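Local coordinates for protein AlyQ (Persicobacter sp. CCB-QB2, PDB 5XNR) that probably cleaves alginate by beta-elimination through its lyase domain, which is joined to a carbohydrate-binding module of family CBM32, at residues 161-166 and 213-218. Residues are numbered along the deposited sequence; the frame is centred on the assembly and turned at random.
Sequences WKITYP and SELRER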
loop_
_atom_site.group_PDB
_atom_site.type_symbol
_atom_site.label_atom_id
_atom_site.label_comp_id
_atom_site.label_asym_id
_atom_site.label_seq_id
_atom_site.Cartn_x
_atom_site.Cartn_y
_atom_site.Cartn_z
ATOM N N TRP A 161 -8.081 -22.863 -0.445
ATOM C CA TRP A 161 -6.982 -22.672 0.492
ATOM C C TRP A 161 -7.423 -23.074 1.906
ATOM O O TRP A 161 -8.623 -23.142 2.231
ATOM C CB TRP A 161 -6.509 -21.213 0.442
ATOM C CG TRP A 161 -6.160 -20.761 -0.939
ATOM C CD1 TRP A 161 -6.998 -20.222 -1.877
ATOM C CD2 TRP A 161 -4.881 -20.879 -1.576
ATOM N NE1 TRP A 161 -6.322 -19.968 -3.039
ATOM C CE2 TRP A 161 -5.020 -20.358 -2.881
ATOM C CE3 TRP A 161 -3.641 -21.359 -1.166
ATOM C CZ2 TRP A 161 -3.956 -20.305 -3.770
ATOM C CZ3 TRP A 161 -2.588 -21.299 -2.044
ATOM C CH2 TRP A 161 -2.749 -20.790 -3.330
ATOM N N LYS A 162 -6.418 -23.367 2.713
ATOM C CA LYS A 162 -6.517 -23.422 4.163
ATOM C C LYS A 162 -5.467 -22.473 4.729
ATOM O O LYS A 162 -4.465 -22.220 4.080
ATOM C CB LYS A 162 -6.246 -24.829 4.701
ATOM C CG LYS A 162 -4.802 -25.293 4.560
ATOM C CD LYS A 162 -4.562 -26.720 4.987
ATOM C CE LYS A 162 -3.700 -26.849 6.218
ATOM N NZ LYS A 162 -3.152 -28.222 6.305
ATOM N N ILE A 163 -5.695 -21.995 5.942
ATOM C CA ILE A 163 -4.754 -21.114 6.612
ATOM C C ILE A 163 -4.131 -21.824 7.824
ATOM O O ILE A 163 -4.756 -22.686 8.479
ATOM C CB ILE A 163 -5.442 -19.805 7.022
ATOM C CG1 ILE A 163 -4.421 -18.692 7.236
ATOM C CG2 ILE A 163 -6.331 -19.987 8.250
ATOM C CD1 ILE A 163 -5.023 -17.303 7.154
ATOM N N THR A 164 -2.870 -21.456 8.080
ATOM C CA THR A 164 -2.161 -21.827 9.276
ATOM C C THR A 164 -1.804 -20.544 10.027
ATOM O O THR A 164 -1.242 -19.625 9.468
ATOM C CB THR A 164 -0.924 -22.680 8.964
ATOM O OG1 THR A 164 -1.339 -23.893 8.332
ATOM C CG2 THR A 164 -0.137 -23.043 10.204
ATOM N N TYR A 165 -2.150 -20.496 11.303
ATOM C CA TYR A 165 -2.008 -19.288 12.081
ATOM C C TYR A 165 -0.724 -19.408 12.911
ATOM O O TYR A 165 -0.188 -20.496 13.068
ATOM C CB TYR A 165 -3.248 -19.068 12.969
ATOM C CG TYR A 165 -4.536 -18.709 12.264
ATOM C CD1 TYR A 165 -4.691 -17.475 11.643
ATOM C CD2 TYR A 165 -5.602 -19.598 12.212
ATOM C CE1 TYR A 165 -5.864 -17.132 10.985
ATOM C CE2 TYR A 165 -6.793 -19.267 11.577
ATOM C CZ TYR A 165 -6.916 -18.037 10.942
ATOM O OH TYR A 165 -8.074 -17.698 10.301
ATOM N N PRO A 166 -0.262 -18.293 13.478
ATOM C CA PRO A 166 0.875 -18.228 14.390
ATOM C C PRO A 166 0.701 -18.970 15.718
ATOM O O PRO A 166 1.692 -19.278 16.345
ATOM C CB PRO A 166 1.007 -16.736 14.705
ATOM C CG PRO A 166 0.545 -16.078 13.427
ATOM C CD PRO A 166 -0.656 -16.930 13.078
ATOM N N SER A 213 1.407 -16.733 9.307
ATOM C CA SER A 213 0.010 -16.635 8.959
ATOM C C SER A 213 -0.116 -16.740 7.435
ATOM O O SER A 213 0.114 -15.765 6.749
ATOM C CB SER A 213 -0.596 -15.368 9.482
ATOM O OG SER A 213 -1.975 -15.308 9.149
ATOM N N GLU A 214 -0.454 -17.913 6.899
ATOM C CA GLU A 214 -0.311 -18.116 5.435
ATOM C C GLU A 214 -1.223 -19.233 4.903
ATOM O O GLU A 214 -1.564 -20.174 5.622
ATOM C CB GLU A 214 1.171 -18.376 5.126
ATOM C CG GLU A 214 1.638 -19.804 5.300
ATOM C CD GLU A 214 3.072 -20.075 4.848
ATOM O OE1 GLU A 214 3.567 -19.414 3.881
ATOM O OE2 GLU A 214 3.691 -20.959 5.456
ATOM N N LEU A 215 -1.558 -19.132 3.619
ATOM C CA LEU A 215 -2.472 -20.080 2.920
ATOM C C LEU A 215 -1.693 -21.251 2.312
ATOM O O LEU A 215 -0.644 -21.044 1.762
ATOM C CB LEU A 215 -3.212 -19.348 1.801
ATOM C CG LEU A 215 -4.071 -18.163 2.240
ATOM C CD1 LEU A 215 -4.635 -17.416 1.030
ATOM C CD2 LEU A 215 -5.194 -18.624 3.166
ATOM N N ARG A 216 -2.222 -22.471 2.417
ATOM C CA ARG A 216 -1.673 -23.607 1.698
ATOM C C ARG A 216 -2.697 -24.044 0.628
ATOM O O ARG A 216 -3.895 -24.213 0.885
ATOM C CB ARG A 216 -1.316 -24.715 2.695
ATOM C CG ARG A 216 -0.562 -25.902 2.102
ATOM C CD ARG A 216 -1.347 -27.208 2.070
ATOM N NE ARG A 216 -0.554 -28.426 1.858
ATOM C CZ ARG A 216 -0.499 -29.122 0.719
ATOM N NH1 ARG A 216 -1.090 -28.706 -0.397
ATOM N NH2 ARG A 216 0.155 -30.259 0.714
ATOM N N GLU A 217 -2.227 -24.216 -0.587
ATOM C CA GLU A 217 -3.098 -24.616 -1.700
ATOM C C GLU A 217 -3.873 -25.899 -1.358
ATOM O O GLU A 217 -3.354 -26.790 -0.701
ATOM C CB GLU A 217 -2.250 -24.827 -2.947
ATOM C CG GLU A 217 -3.066 -24.851 -4.209
ATOM C CD GLU A 217 -2.247 -24.943 -5.485
ATOM O OE1 GLU A 217 -0.980 -24.960 -5.419
ATOM O OE2 GLU A 217 -2.893 -24.988 -6.545
ATOM N N ARG A 218 -5.119 -25.944 -1.815
ATOM C CA ARG A 218 -5.999 -27.091 -1.675
ATOM C C ARG A 218 -6.647 -27.416 -3.023
ATOM O O ARG A 218 -6.575 -26.601 -3.954
ATOM C CB ARG A 218 -7.141 -26.785 -0.706
ATOM C CG ARG A 218 -6.693 -26.516 0.718
ATOM C CD ARG A 218 -7.631 -27.204 1.683
ATOM N NE ARG A 218 -7.210 -28.538 2.062
ATOM C CZ ARG A 218 -7.863 -29.312 2.910
ATOM N NH1 ARG A 218 -7.218 -30.294 3.512
ATOM N NH2 ARG A 218 -9.135 -29.086 3.170
#
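Trp161 lays its indole between Leu215 and Glu217 where strand 161-164 runs antiparallel to strand 211-217. Its CB starts near Leu215 CD2 and the carbonyl oxygen of Arg216. With CG anti to the carbonyl carbon (chi1 -54°), the ring swings across the neighbouring strand: CG comes beneath Leu215 CD1, which sits over one face toward the rim, and CE3 lies 3.6 Å from Leu215 CB. Farther out, CE3 presses on the backbone, 3.2 Å from Glu217 N, and CZ3 is 3.7 Å from Glu217 CB. At the far end CH2 meets CB and CG of Glu217, whose CG covers the opposite face, its carboxylate turned 26° from the ring plane. That carboxylate is taken up by His391, Trp228 and the backbone N of Phe356. Cutting the indole back to an alanine here is likely to open a gap between Leu215 and Glu217, with neither aliphatic chain left a ring to pack on.

Four backbone bonds tie the strands, Lys162 exchanging two with Arg216 and Thr164 two with Glu214; the shortest, Arg216 N to Lys162 O, is 2.8 Å. Between these pairs Ile163 CB packs 4.0 Å from Leu215 CD2, and both side chains also touch Phe194 of strand 192-197. On the other face Lys162 CG rests against Arg216 CB at 4.0 Å. Arg216 NH1 bonds to the carbonyl oxygens of Glu217, at 3.0 Å, and Ile226, while Arg218 pairs with Asp225.

The two faces thus differ: Ile163, Leu215 and Trp161 contribute to the apolar interior of the lyase domain's concanavalin-like beta sandwich, whereas Lys162, Arg216, Thr164 and Glu214 (salt-bridged to Arg212) make the other polar and charged. Strand 211-217 carries the Arg-Ser-Glu-Leu-Arg sequence of PL7 alginate lyases, consistent with this face lining the substrate cleft, as in relatives.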